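Local coordinates for DUF3863 domain-containing protein (Parabacteroides distasonis, PDB 3LM3) that is of unknown function but is probably a glycoside hydrolase or carbohydrate deacetylase, at residues W218-C224 and N239-G245; Y250-L255 and D301-W306; H259-M263 and M305-T310. All coordinates share one frame; numbering follows the deposited sequence. Where two conformers were deposited one is given.

Contact 1: W218-C224 and N239-G245; sequences WTMDFIC and NSRRGVG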
loop_
_atom_site.group_PDB
_atom_site.type_symbol
_atom_site.label_atom_id
_atom_site.label_comp_id
_atom_site.label_asym_id
_atom_site.label_seq_id
_atom_site.Cartn_x
_atom_site.Cartn_y
_atom_site.Cartn_z
ATOM N N TRP A 218 -2.314 1.241 0.159
ATOM C CA TRP A 218 -3.234 2.358 0.338
ATOM C C TRP A 218 -2.481 3.618 0.738
ATOM O O TRP A 218 -1.896 3.696 1.822
ATOM C CB TRP A 218 -4.267 2.094 1.444
ATOM C CG TRP A 218 -5.184 0.928 1.333
ATOM C CD1 TRP A 218 -6.492 0.964 0.944
ATOM C CD2 TRP A 218 -4.901 -0.426 1.668
ATOM N NE1 TRP A 218 -7.035 -0.287 1.014
ATOM C CE2 TRP A 218 -6.086 -1.158 1.480
ATOM C CE3 TRP A 218 -3.765 -1.088 2.127
ATOM C CZ2 TRP A 218 -6.156 -2.531 1.698
ATOM C CZ3 TRP A 218 -3.841 -2.460 2.358
ATOM C CH2 TRP A 218 -5.034 -3.162 2.129
ATOM N N THR A 219 -2.537 4.649 -0.070
ATOM C CA THR A 219 -1.867 5.901 0.270
ATOM C C THR A 219 -2.508 6.507 1.520
ATOM O O THR A 219 -3.715 6.744 1.550
ATOM C CB THR A 219 -1.935 6.879 -0.893
ATOM O OG1 THR A 219 -1.318 6.274 -2.044
ATOM C CG2 THR A 219 -1.249 8.215 -0.541
HETATM N N MSE A 220 -1.664 6.783 2.509
HETATM C CA MSE A 220 -2.089 7.370 3.776
HETATM C C MSE A 220 -2.012 8.887 3.797
HETATM O O MSE A 220 -1.128 9.493 3.188
HETATM C CB MSE A 220 -1.223 6.861 4.912
HETATM C CG MSE A 220 -1.385 5.406 5.215
HETATM SE SE MSE A 220 -3.147 4.962 5.840
HETATM C CE MSE A 220 -3.914 4.415 4.219
ATOM N N ASP A 221 -2.909 9.484 4.580
ATOM C CA ASP A 221 -2.692 10.852 5.044
ATOM C C ASP A 221 -1.668 10.709 6.158
ATOM O O ASP A 221 -1.945 10.117 7.197
ATOM C CB ASP A 221 -4.007 11.429 5.534
ATOM C CG ASP A 221 -3.869 12.883 6.007
ATOM O OD1 ASP A 221 -2.799 13.214 6.571
ATOM O OD2 ASP A 221 -4.820 13.700 5.792
ATOM N N PHE A 222 -0.475 11.259 5.938
ATOM C CA PHE A 222 0.623 11.058 6.882
ATOM C C PHE A 222 0.299 11.547 8.289
ATOM O O PHE A 222 0.741 10.959 9.283
ATOM C CB PHE A 222 1.900 11.753 6.401
ATOM C CG PHE A 222 2.553 11.118 5.205
ATOM C CD1 PHE A 222 2.994 9.812 5.256
ATOM C CD2 PHE A 222 2.885 11.874 4.091
ATOM C CE1 PHE A 222 3.656 9.250 4.192
ATOM C CE2 PHE A 222 3.557 11.307 3.013
ATOM C CZ PHE A 222 3.972 10.013 3.085
ATOM N N ILE A 223 -0.476 12.616 8.405
ATOM C CA ILE A 223 -0.854 13.117 9.731
ATOM C C ILE A 223 -1.744 12.101 10.455
ATOM O O ILE A 223 -1.535 11.811 11.641
ATOM C CB ILE A 223 -1.501 14.511 9.621
ATOM C CG1 ILE A 223 -0.388 15.524 9.234
ATOM C CG2 ILE A 223 -2.148 14.918 10.941
ATOM C CD1 ILE A 223 -0.880 16.878 8.798
ATOM N N CYS A 224 -2.715 11.523 9.764
ATOM C CA CYS A 224 -3.582 10.528 10.375
ATOM C C CYS A 224 -2.813 9.272 10.772
ATOM O O CYS A 224 -3.085 8.651 11.807
ATOM C CB CYS A 224 -4.704 10.139 9.427
ATOM S SG CYS A 224 -5.711 11.532 8.820
ATOM N N ASN A 239 -8.419 7.814 12.975
ATOM C CA ASN A 239 -8.250 6.539 12.348
ATOM C C ASN A 239 -6.925 6.503 11.643
ATOM O O ASN A 239 -6.685 7.252 10.686
ATOM C CB ASN A 239 -9.410 6.210 11.409
ATOM C CG ASN A 239 -9.412 4.777 10.959
ATOM O OD1 ASN A 239 -8.409 4.264 10.482
ATOM N ND2 ASN A 239 -10.569 4.098 11.123
ATOM N N SER A 240 -6.036 5.637 12.132
ATOM C CA SER A 240 -4.688 5.540 11.575
ATOM C C SER A 240 -4.583 5.003 10.145
ATOM O O SER A 240 -3.501 5.048 9.558
ATOM C CB SER A 240 -3.828 4.682 12.485
ATOM O OG SER A 240 -4.281 3.367 12.450
ATOM N N ARG A 241 -5.705 4.560 9.571
ATOM C CA ARG A 241 -5.737 4.098 8.181
ATOM C C ARG A 241 -6.392 5.053 7.220
ATOM O O ARG A 241 -6.650 4.712 6.059
ATOM C CB ARG A 241 -6.425 2.732 8.098
ATOM C CG ARG A 241 -5.715 1.637 8.871
ATOM C CD ARG A 241 -4.255 1.469 8.438
ATOM N NE ARG A 241 -4.189 1.189 7.012
ATOM C CZ ARG A 241 -3.084 1.213 6.275
ATOM N NH1 ARG A 241 -1.917 1.546 6.825
ATOM N NH2 ARG A 241 -3.181 0.907 4.980
ATOM N N ARG A 242 -6.613 6.290 7.667
ATOM C CA ARG A 242 -7.206 7.295 6.802
ATOM C C ARG A 242 -6.237 7.870 5.750
ATOM O O ARG A 242 -5.128 8.341 6.065
ATOM C CB ARG A 242 -7.772 8.420 7.649
ATOM C CG ARG A 242 -8.468 9.476 6.823
ATOM C CD ARG A 242 -9.424 10.300 7.695
ATOM N NE ARG A 242 -10.601 9.512 8.035
ATOM C CZ ARG A 242 -10.959 9.085 9.250
ATOM N NH1 ARG A 242 -10.293 9.413 10.346
ATOM N NH2 ARG A 242 -12.038 8.324 9.391
ATOM N N GLY A 243 -6.723 7.891 4.505
ATOM C CA GLY A 243 -6.025 8.485 3.402
ATOM C C GLY A 243 -6.892 8.453 2.176
ATOM O O GLY A 243 -7.923 9.145 2.137
ATOM N N VAL A 244 -6.533 7.632 1.189
ATOM C CA VAL A 244 -7.356 7.461 -0.002
ATOM C C VAL A 244 -8.315 6.286 0.052
ATOM O O VAL A 244 -9.190 6.178 -0.802
ATOM C CB VAL A 244 -6.512 7.373 -1.294
ATOM C CG1 VAL A 244 -5.629 8.625 -1.483
ATOM C CG2 VAL A 244 -5.684 6.082 -1.300
ATOM N N GLY A 245 -8.189 5.441 1.059
ATOM C CA GLY A 245 -9.051 4.274 1.132
ATOM C C GLY A 245 -10.496 4.717 1.358
ATOM O O GLY A 245 -10.768 5.633 2.155
HETATM O O HOH W 1 -1.095 1.484 3.188
#

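Contact 2: Y250-L255 and D301-W306; sequences YKGWGL and DAMKMW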
loop_
_atom_site.group_PDB
_atom_site.type_symbol
_atom_site.label_atom_id
_atom_site.label_comp_id
_atom_site.label_asym_id
_atom_site.label_seq_id
_atom_site.Cartn_x
_atom_site.Cartn_y
_atom_site.Cartn_z
ATOM N N TYR A 250 -14.986 8.165 1.960
ATOM C CA TYR A 250 -16.287 8.130 1.314
ATOM C C TYR A 250 -17.389 7.473 2.165
ATOM O O TYR A 250 -18.492 8.028 2.296
ATOM C CB TYR A 250 -16.198 7.404 -0.035
ATOM C CG TYR A 250 -15.404 8.173 -1.059
ATOM C CD1 TYR A 250 -15.905 9.330 -1.627
ATOM C CD2 TYR A 250 -14.160 7.730 -1.491
ATOM C CE1 TYR A 250 -15.159 10.047 -2.548
ATOM C CE2 TYR A 250 -13.405 8.461 -2.441
ATOM C CZ TYR A 250 -13.906 9.601 -2.962
ATOM O OH TYR A 250 -13.121 10.304 -3.850
ATOM N N LYS A 251 -17.098 6.319 2.749
ATOM C CA LYS A 251 -18.082 5.595 3.567
ATOM C C LYS A 251 -18.200 6.254 4.944
ATOM O O LYS A 251 -19.267 6.708 5.314
ATOM C CB LYS A 251 -17.712 4.125 3.639
ATOM C CG LYS A 251 -18.794 3.200 4.173
ATOM C CD LYS A 251 -18.936 3.225 5.665
ATOM C CE LYS A 251 -17.764 2.665 6.451
ATOM N NZ LYS A 251 -18.142 2.518 7.923
ATOM N N GLY A 252 -17.098 6.338 5.687
ATOM C CA GLY A 252 -17.168 6.857 7.055
ATOM C C GLY A 252 -17.616 8.295 7.221
ATOM O O GLY A 252 -18.301 8.650 8.203
ATOM N N TRP A 253 -17.242 9.148 6.263
ATOM C CA TRP A 253 -17.590 10.556 6.351
ATOM C C TRP A 253 -18.750 10.955 5.437
ATOM O O TRP A 253 -19.200 12.088 5.505
ATOM C CB TRP A 253 -16.383 11.397 5.982
ATOM C CG TRP A 253 -15.223 11.341 6.916
ATOM C CD1 TRP A 253 -15.031 10.508 7.994
ATOM C CD2 TRP A 253 -14.072 12.184 6.862
ATOM N NE1 TRP A 253 -13.866 10.819 8.624
ATOM C CE2 TRP A 253 -13.243 11.829 7.931
ATOM C CE3 TRP A 253 -13.679 13.229 6.019
ATOM C CZ2 TRP A 253 -12.044 12.471 8.186
ATOM C CZ3 TRP A 253 -12.491 13.872 6.273
ATOM C CH2 TRP A 253 -11.673 13.487 7.327
ATOM N N GLY A 254 -19.157 10.077 4.522
ATOM C CA GLY A 254 -20.066 10.477 3.465
ATOM C C GLY A 254 -19.302 10.968 2.249
ATOM O O GLY A 254 -18.106 11.340 2.332
ATOM N N LEU A 255 -19.980 11.018 1.116
ATOM C CA LEU A 255 -19.293 11.297 -0.131
ATOM C C LEU A 255 -18.634 12.666 -0.178
ATOM O O LEU A 255 -17.486 12.793 -0.619
ATOM C CB LEU A 255 -20.245 11.150 -1.331
ATOM C CG LEU A 255 -20.860 9.753 -1.509
ATOM C CD1 LEU A 255 -21.736 9.758 -2.766
ATOM C CD2 LEU A 255 -19.792 8.660 -1.561
ATOM N N ASP A 301 -20.896 5.446 -6.839
ATOM C CA ASP A 301 -20.771 6.904 -6.861
ATOM C C ASP A 301 -19.428 7.354 -6.276
ATOM O O ASP A 301 -18.804 8.266 -6.790
ATOM C CB ASP A 301 -21.907 7.591 -6.079
ATOM C CG ASP A 301 -23.230 7.593 -6.824
ATOM O OD1 ASP A 301 -23.287 7.252 -8.030
ATOM O OD2 ASP A 301 -24.234 7.927 -6.153
ATOM N N ALA A 302 -18.986 6.717 -5.202
ATOM C CA ALA A 302 -17.701 7.050 -4.619
ATOM C C ALA A 302 -16.558 6.789 -5.601
ATOM O O ALA A 302 -15.628 7.606 -5.743
ATOM C CB ALA A 302 -17.486 6.248 -3.310
HETATM N N MSE A 303 -16.615 5.647 -6.291
HETATM C CA MSE A 303 -15.571 5.313 -7.267
HETATM C C MSE A 303 -15.551 6.334 -8.389
HETATM O O MSE A 303 -14.491 6.810 -8.774
HETATM C CB MSE A 303 -15.860 3.929 -7.841
HETATM C CG MSE A 303 -14.929 3.493 -8.962
HETATM SE SE MSE A 303 -13.082 3.186 -8.401
HETATM C CE MSE A 303 -13.309 1.425 -7.605
ATOM N N LYS A 304 -16.722 6.665 -8.940
ATOM C CA LYS A 304 -16.821 7.664 -9.997
ATOM C C LYS A 304 -16.262 9.012 -9.527
ATOM O O LYS A 304 -15.546 9.702 -10.267
ATOM C CB LYS A 304 -18.286 7.839 -10.451
ATOM C CG LYS A 304 -18.898 6.636 -11.147
ATOM C CD LYS A 304 -20.393 6.870 -11.467
ATOM C CE LYS A 304 -21.050 5.623 -12.085
ATOM N NZ LYS A 304 -22.522 5.806 -12.285
HETATM N N MSE A 305 -16.595 9.401 -8.300
HETATM C CA MSE A 305 -16.175 10.674 -7.769
HETATM C C MSE A 305 -14.638 10.734 -7.647
HETATM O O MSE A 305 -13.982 11.714 -8.038
HETATM C CB MSE A 305 -16.829 10.866 -6.404
HETATM C CG MSE A 305 -16.912 12.264 -5.985
HETATM SE SE MSE A 305 -17.887 12.441 -4.338
HETATM C CE MSE A 305 -19.677 12.610 -5.100
ATOM N N TRP A 306 -14.078 9.657 -7.093
ATOM C CA TRP A 306 -12.661 9.547 -6.906
ATOM C C TRP A 306 -11.919 9.681 -8.235
ATOM O O TRP A 306 -10.999 10.509 -8.383
ATOM C CB TRP A 306 -12.330 8.206 -6.229
ATOM C CG TRP A 306 -10.829 7.951 -6.131
ATOM C CD1 TRP A 306 -9.827 8.851 -5.798
ATOM C CD2 TRP A 306 -10.182 6.702 -6.357
ATOM N NE1 TRP A 306 -8.619 8.225 -5.816
ATOM C CE2 TRP A 306 -8.793 6.905 -6.176
ATOM C CE3 TRP A 306 -10.644 5.434 -6.736
ATOM C CZ2 TRP A 306 -7.865 5.877 -6.322
ATOM C CZ3 TRP A 306 -9.712 4.422 -6.887
ATOM C CH2 TRP A 306 -8.343 4.655 -6.711
#

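Contact 3: H259-M263 and M305-T310; sequences HREVM and MWVTGT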
loop_
_atom_site.group_PDB
_atom_site.type_symbol
_atom_site.label_atom_id
_atom_site.label_comp_id
_atom_site.label_asym_id
_atom_site.label_seq_id
_atom_site.Cartn_x
_atom_site.Cartn_y
_atom_site.Cartn_z
ATOM N N HIS A 259 -14.646 12.747 -0.001
ATOM C CA HIS A 259 -13.962 13.091 -1.228
ATOM C C HIS A 259 -12.855 14.126 -1.004
ATOM O O HIS A 259 -11.772 14.007 -1.551
ATOM C CB HIS A 259 -14.962 13.620 -2.238
ATOM C CG HIS A 259 -14.369 13.917 -3.563
ATOM N ND1 HIS A 259 -13.822 12.935 -4.365
ATOM C CD2 HIS A 259 -14.190 15.094 -4.204
ATOM C CE1 HIS A 259 -13.354 13.510 -5.467
ATOM N NE2 HIS A 259 -13.572 14.813 -5.400
ATOM N N ARG A 260 -13.149 15.128 -0.176
ATOM C CA ARG A 260 -12.190 16.180 0.082
ATOM C C ARG A 260 -10.922 15.612 0.737
ATOM O O ARG A 260 -9.805 16.035 0.417
ATOM C CB ARG A 260 -12.792 17.267 0.970
ATOM C CG ARG A 260 -13.766 18.173 0.247
ATOM C CD ARG A 260 -14.330 19.191 1.216
ATOM N NE ARG A 260 -15.120 20.246 0.573
ATOM C CZ ARG A 260 -16.404 20.165 0.262
ATOM N NH1 ARG A 260 -17.124 19.072 0.536
ATOM N NH2 ARG A 260 -16.974 21.222 -0.316
ATOM N N GLU A 261 -11.074 14.656 1.655
ATOM C CA GLU A 261 -9.902 14.056 2.305
ATOM C C GLU A 261 -9.093 13.204 1.315
ATOM O O GLU A 261 -7.869 13.211 1.338
ATOM C CB GLU A 261 -10.334 13.258 3.517
ATOM C CG GLU A 261 -9.227 12.481 4.200
ATOM C CD GLU A 261 -8.058 13.283 4.708
ATOM O OE1 GLU A 261 -8.166 14.513 4.906
ATOM O OE2 GLU A 261 -7.010 12.616 4.946
ATOM N N VAL A 262 -9.787 12.486 0.428
ATOM C CA VAL A 262 -9.103 11.693 -0.613
ATOM C C VAL A 262 -8.317 12.606 -1.557
ATOM O O VAL A 262 -7.148 12.328 -1.841
ATOM C CB VAL A 262 -10.101 10.815 -1.376
ATOM C CG1 VAL A 262 -9.411 10.065 -2.496
ATOM C CG2 VAL A 262 -10.735 9.804 -0.405
HETATM N N MSE A 263 -8.922 13.714 -1.984
HETATM C CA MSE A 263 -8.198 14.668 -2.843
HETATM C C MSE A 263 -7.000 15.256 -2.130
HETATM O O MSE A 263 -5.919 15.387 -2.725
HETATM C CB MSE A 263 -9.119 15.783 -3.332
HETATM C CG MSE A 263 -10.270 15.290 -4.235
HETATM SE SE MSE A 263 -9.753 14.500 -5.936
HETATM C CE MSE A 263 -9.832 12.632 -5.392
HETATM N N MSE A 305 -16.595 9.401 -8.300
HETATM C CA MSE A 305 -16.175 10.674 -7.769
HETATM C C MSE A 305 -14.638 10.734 -7.647
HETATM O O MSE A 305 -13.982 11.714 -8.038
HETATM C CB MSE A 305 -16.829 10.866 -6.404
HETATM C CG MSE A 305 -16.912 12.264 -5.985
HETATM SE SE MSE A 305 -17.887 12.441 -4.338
HETATM C CE MSE A 305 -19.677 12.610 -5.100
ATOM N N TRP A 306 -14.078 9.657 -7.093
ATOM C CA TRP A 306 -12.661 9.547 -6.906
ATOM C C TRP A 306 -11.919 9.681 -8.235
ATOM O O TRP A 306 -10.999 10.509 -8.383
ATOM C CB TRP A 306 -12.330 8.206 -6.229
ATOM C CG TRP A 306 -10.829 7.951 -6.131
ATOM C CD1 TRP A 306 -9.827 8.851 -5.798
ATOM C CD2 TRP A 306 -10.182 6.702 -6.357
ATOM N NE1 TRP A 306 -8.619 8.225 -5.816
ATOM C CE2 TRP A 306 -8.793 6.905 -6.176
ATOM C CE3 TRP A 306 -10.644 5.434 -6.736
ATOM C CZ2 TRP A 306 -7.865 5.877 -6.322
ATOM C CZ3 TRP A 306 -9.712 4.422 -6.887
ATOM C CH2 TRP A 306 -8.343 4.655 -6.711
ATOM N N VAL A 307 -12.295 8.870 -9.216
ATOM C CA VAL A 307 -11.596 8.885 -10.508
ATOM C C VAL A 307 -11.816 10.204 -11.221
ATOM O O VAL A 307 -10.858 10.827 -11.683
ATOM C CB VAL A 307 -12.063 7.696 -11.355
ATOM C CG1 VAL A 307 -11.533 7.788 -12.816
ATOM C CG2 VAL A 307 -11.637 6.367 -10.689
ATOM N N THR A 308 -13.060 10.653 -11.303
ATOM C CA THR A 308 -13.369 11.893 -11.995
ATOM C C THR A 308 -12.683 13.090 -11.351
ATOM O O THR A 308 -12.160 13.958 -12.039
ATOM C CB THR A 308 -14.878 12.154 -12.010
ATOM O OG1 THR A 308 -15.527 11.141 -12.797
ATOM C CG2 THR A 308 -15.172 13.533 -12.599
ATOM N N GLY A 309 -12.663 13.130 -10.022
ATOM C CA GLY A 309 -12.055 14.237 -9.322
ATOM C C GLY A 309 -10.539 14.289 -9.502
ATOM O O GLY A 309 -9.927 15.343 -9.637
ATOM N N THR A 310 -9.928 13.101 -9.514
ATOM C CA THR A 310 -8.503 12.983 -9.784
ATOM C C THR A 310 -8.180 13.476 -11.189
ATOM O O THR A 310 -7.253 14.247 -11.370
ATOM C CB THR A 310 -8.050 11.526 -9.583
ATOM O OG1 THR A 310 -8.361 11.092 -8.249
ATOM C CG2 THR A 310 -6.550 11.380 -9.797
#

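Contact 1: W218-C224 and N239-G245
The carbonyl oxygen of Arg-242 accepts the backbone N-H of Asp-221 at 2.9 Å, in the carbonyl plane and on a lone pair. Thr-219 O takes the N-H of Val-244 at 3.0 Å, almost straight down its C=O bond. These two bonds bracket a single beta bridge between selenomethionine Met-220 and Gly-243. A beta carbon on Gly-243 would clash with Thr-219 O and Met-220 CA. The bridge ties the loop after strand 213-216 to the loop leading into helix 247-253. Asp-221 is the N-cap of helix 222-225 and accepts a weak bond from Ile-223 N; its OD2 bonds to Ser-353. The 239-245 segment begins with a type I turn, Asn-239 to Arg-242, in which Asn-239 OD1 accepts from Arg-241 N as an Asx turn. The Arg-241 chain folds back at chi2 and chi3 (-56° and -57°), which lays one guanidinium face over the Met-220 selenium. The indole of Trp-218 stands across the guanidinium, planes 89° apart, with CE3 3.5 Å from Arg-241 NH2. Water 1, at the group's edge, accepts from NH2 and donates to Trp-218 O. Arg-241 NH1 bonds to Trp-174 O. Arg-242 salt-bridges Asp-352, and its CB packs on Cys-224 SG at 3.9 Å.

Contact 2: Y250-L255 and D301-W306
Tyr-250 sets one face of its ring against helix 296-313, with the methyl of Ala-302 beneath it. Ala-302 CB is 3.6 Å from Tyr-250 CG and lies 30° off the ring normal. This is an off-centre CH-pi contact near the root of the ring. Farther out, the carbonyl oxygen of Ala-302 lies over the ring face, displaced toward the rim. Selenomethionine Met-305, in the conformer described, meets the same ring at its edge. Its SE is 4.0 Å from Tyr-250 CE1 and 77° off the normal, a Met-aromatic contact made near the ring plane. Trp-306 crosses the tyrosine at about a right angle. Its CB, not its indole, does most of the touching, 3.3 Å from Tyr-250 OH. With CG opposite the backbone N (chi1 174°), the Trp-306 indole swings away from Tyr-250, and its NE1 bonds to Glu-266.

Leu-255, the first residue of the next helix, comes in beside the tyrosine. Its two methyls divide the work: CD2 rests on Ala-302 CB at 3.8 Å, while CD1 reaches Asp-301 CB at 4.0 Å. Its CB touches the selenium of Met-305. Between the two helices, Gly-254 turns the chain with a positive phi. At these backbone angles a beta carbon would press on the preceding carbonyl oxygen. The contact therefore joins the end of helix 247-253 and the start of helix 255-277 to one side of helix 296-313.

No hydrogen bond crosses between the two segments; the Tyr-250 hydroxyl pairs with His-259. The grip on helix 296-313 is therefore apolar packing, which depends on fit of shape more than on the direction of bonds.

Contact 3: H259-M263 and M305-T310
The imidazole of His-259 is sandwiched between two selenomethionines, with CG of Met-263 over one face and CG of Met-305, in the conformer described, over the other. Both carbons sit toward the rim of the ring. Met-305 CG is 3.8 Å from the ring centroid, a CH-pi contact, and Gly-309 CA lies at the ring edge. This is helix-to-helix packing: the short segments 259-263 and 305-310 of helices 255-277 and 296-313 cross at -49°, their axes 10.4 Å apart. The imidazole reaches the other helix because its CG is turned away from the backbone N (chi1 -176°). Its CE1 comes within 3.2 Å of Met-305 O, while ND1 probably shares a hydrogen bond with Tyr-250 OH on helix 247-253. Replacing His-259 by an alanine would probably open a gap between the two selenomethionines and leave the Tyr-250 hydroxyl without this partner. Gly-309 lets the helices meet here, since a beta carbon at its position would clash with His-259 CE1.

The indole of Trp-306 forms the second part of the contact. Val-262 crosses it at about a right angle, its CG1 3.5 Å from Trp-306 CD1. The Met-263 chain bends at chi2 and chi3, which brings its CE to the indole edge, in the ring plane. The same Met-263 CE ends 3.6 Å from Thr-310 OG1.

Contact 1 is the most buried of the three and lies nearest the centre of the chain, about 10 Å from it. Contacts 2 and 3 sit farther out, at about 19 and 18 Å, and are partly buried. Contact 1 joins two loops through backbone hydrogen bonds, a water and an arginine. The other two are helix packing, with no hydrogen bond between their segments. Both use helix 296-313 and share Met-305 and Trp-306, and a probable hydrogen bond between Tyr-250 OH and His-259 ND1 connects them. Contact 1 meets contact 2 where Arg-242 packs on Trp-253. It meets contact 3 where Gly-243 and Val-244 pack on Val-262.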